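PDB 3MTK: diguanylate cyclase/phosphodiesterase from Caldicellulosiruptor saccharolyticus, which probably takes part in cyclic di-GMP turnover as a GGDEF–EAL family protein, this chain being its GGDEF domain. Local coordinates for residues Y38-E43 with F123-A128. Sequence-based numbering, arbitrary orientation.
Sequences YLIFLE and FNIGAA
Leu39 and Ala128, and Phe41 and Gly126, join strands 38-43 and 123-128 as antiparallel neighbours, their N-to-C directions 163° apart. Each pair is closed by two backbone hydrogen bonds, among them Leu39 N to Ala128 O at 2.9 Å and Gly126 N to Phe41 O at 2.8 Å. The Glu43 end is looser: Glu43 N donates to Asn124 O (2.9 Å), but the return bond from Asn124 N to Glu43 O is weak. At the intervening non-hydrogen-bonded pairs, Ile40-Ala127 and Leu42-Ile125, CA-H...O contacts supplement these bonds, as from Ile125 CA to Phe41 O, 3.2 Å apart.

Apolar contacts run along the face carrying Ile40, Leu42, Ile125 and Ala127. With CG1 anti to the carbonyl carbon (chi1 -74°), Ile125 turns CG1 to Leu42 CG (3.6 Å) and CG2 to Ile40 CG2, a tight 3.5 Å contact. Ile125 and Leu42 run alongside each other in the same direction, and Ile125 CD1 also reaches Leu42 CG (3.8 Å). An alanine here, keeping only CB, would probably leave Ile40 CG2 and Leu42 CG without their apolar partners on the facing strand and open a gap beside Met104. Farther along, Ile40 CG1 rests 3.8 Å from Ala127 CB.

The two strands are central in the GGDEF domain's mixed sheet, flanked by strands 87-93 and 159-163. Helix 97-108 covers Leu42 and Ile125 through Met104; on the other face, helix 137-154 packs Cys144 against Leu39 and Phe41, and its Lys152 forms a salt bridge with Glu43.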
loop_
_atom_site.group_PDB
_atom_site.type_symbol
_atom_site.label_atom_id
_atom_site.label_comp_id
_atom_site.label_asym_id
_atom_site.label_seq_id
_atom_site.Cartn_x
_atom_site.Cartn_y
_atom_site.Cartn_z
ATOM N N TYR A 38 5.386 0.134 11.086
ATOM C CA TYR A 38 3.977 0.142 10.738
ATOM C C TYR A 38 3.591 -0.624 9.485
ATOM O O TYR A 38 4.382 -0.777 8.555
ATOM C CB TYR A 38 3.481 1.584 10.573
ATOM C CG TYR A 38 3.644 2.461 11.790
ATOM C CD1 TYR A 38 4.900 2.933 12.174
ATOM C CD2 TYR A 38 2.540 2.818 12.562
ATOM C CE1 TYR A 38 5.051 3.737 13.299
ATOM C CE2 TYR A 38 2.682 3.623 13.688
ATOM C CZ TYR A 38 3.938 4.076 14.049
ATOM O OH TYR A 38 4.077 4.872 15.160
ATOM N N LEU A 39 2.355 -1.109 9.480
ATOM C CA LEU A 39 1.797 -1.791 8.326
ATOM C C LEU A 39 0.936 -0.694 7.710
ATOM O O LEU A 39 0.179 -0.028 8.424
ATOM C CB LEU A 39 0.905 -2.958 8.744
ATOM C CG LEU A 39 0.221 -3.676 7.573
ATOM C CD1 LEU A 39 1.268 -4.237 6.632
ATOM C CD2 LEU A 39 -0.672 -4.782 8.094
ATOM N N ILE A 40 1.060 -0.491 6.404
ATOM C CA ILE A 40 0.287 0.535 5.719
ATOM C C ILE A 40 -0.419 -0.041 4.504
ATOM O O ILE A 40 0.178 -0.786 3.714
ATOM C CB ILE A 40 1.191 1.701 5.255
ATOM C CG1 ILE A 40 1.933 2.283 6.454
ATOM C CG2 ILE A 40 0.352 2.800 4.621
ATOM C CD1 ILE A 40 3.108 3.135 6.068
ATOM N N PHE A 41 -1.693 0.309 4.373
ATOM C CA PHE A 41 -2.529 -0.133 3.268
ATOM C C PHE A 41 -2.858 1.063 2.367
ATOM O O PHE A 41 -3.429 2.055 2.824
ATOM C CB PHE A 41 -3.833 -0.739 3.812
ATOM C CG PHE A 41 -3.771 -2.225 4.073
ATOM C CD1 PHE A 41 -2.570 -2.924 3.997
ATOM C CD2 PHE A 41 -4.924 -2.925 4.412
ATOM C CE1 PHE A 41 -2.514 -4.303 4.259
ATOM C CE2 PHE A 41 -4.884 -4.309 4.677
ATOM C CZ PHE A 41 -3.672 -4.998 4.601
ATOM N N LEU A 42 -2.477 0.986 1.098
ATOM C CA LEU A 42 -2.780 2.071 0.171
ATOM C C LEU A 42 -3.754 1.565 -0.877
ATOM O O LEU A 42 -3.527 0.525 -1.517
ATOM C CB LEU A 42 -1.538 2.587 -0.562
ATOM C CG LEU A 42 -0.387 3.294 0.134
ATOM C CD1 LEU A 42 0.559 2.265 0.778
ATOM C CD2 LEU A 42 0.371 4.093 -0.908
ATOM N N GLU A 43 -4.831 2.309 -1.075
ATOM C CA GLU A 43 -5.816 1.915 -2.066
ATOM C C GLU A 43 -5.883 2.933 -3.203
ATOM O O GLU A 43 -5.982 4.139 -2.974
ATOM C CB GLU A 43 -7.193 1.766 -1.411
ATOM C CG GLU A 43 -8.265 1.272 -2.375
ATOM C CD GLU A 43 -9.598 1.016 -1.702
ATOM O OE1 GLU A 43 -9.599 0.674 -0.504
ATOM O OE2 GLU A 43 -10.641 1.138 -2.376
ATOM N N PHE A 123 -6.009 8.326 -3.923
ATOM C CA PHE A 123 -5.691 7.216 -3.035
ATOM C C PHE A 123 -6.307 7.431 -1.666
ATOM O O PHE A 123 -6.939 8.450 -1.402
ATOM C CB PHE A 123 -4.171 7.092 -2.823
ATOM C CG PHE A 123 -3.360 6.973 -4.099
ATOM C CD1 PHE A 123 -3.117 8.087 -4.895
ATOM C CD2 PHE A 123 -2.828 5.756 -4.483
ATOM C CE1 PHE A 123 -2.352 7.989 -6.055
ATOM C CE2 PHE A 123 -2.059 5.646 -5.638
ATOM C CZ PHE A 123 -1.821 6.766 -6.426
ATOM N N ASN A 124 -6.097 6.444 -0.803
ATOM C CA ASN A 124 -6.517 6.473 0.586
ATOM C C ASN A 124 -5.542 5.548 1.290
ATOM O O ASN A 124 -5.055 4.568 0.701
ATOM C CB ASN A 124 -7.959 6.014 0.755
ATOM C CG ASN A 124 -8.930 7.192 0.785
ATOM O OD1 ASN A 124 -8.912 8.009 1.723
ATOM N ND2 ASN A 124 -9.762 7.300 -0.246
ATOM N N ILE A 125 -5.225 5.877 2.536
ATOM C CA ILE A 125 -4.262 5.096 3.282
ATOM C C ILE A 125 -4.703 4.719 4.683
ATOM O O ILE A 125 -5.177 5.560 5.446
ATOM C CB ILE A 125 -2.919 5.852 3.357
ATOM C CG1 ILE A 125 -2.223 5.777 1.998
ATOM C CG2 ILE A 125 -2.042 5.279 4.445
ATOM C CD1 ILE A 125 -0.911 6.563 1.925
ATOM N N GLY A 126 -4.546 3.439 4.999
ATOM C CA GLY A 126 -4.884 2.939 6.314
ATOM C C GLY A 126 -3.594 2.376 6.876
ATOM O O GLY A 126 -2.909 1.600 6.198
ATOM N N ALA A 127 -3.238 2.762 8.095
ATOM C CA ALA A 127 -1.994 2.270 8.689
ATOM C C ALA A 127 -2.183 1.747 10.110
ATOM O O ALA A 127 -3.114 2.144 10.811
ATOM C CB ALA A 127 -0.942 3.377 8.672
ATOM N N ALA A 128 -1.295 0.855 10.536
ATOM C CA ALA A 128 -1.397 0.298 11.880
ATOM C C ALA A 128 -0.044 -0.070 12.504
ATOM O O ALA A 128 0.811 -0.680 11.860
ATOM C CB ALA A 128 -2.310 -0.917 11.860
#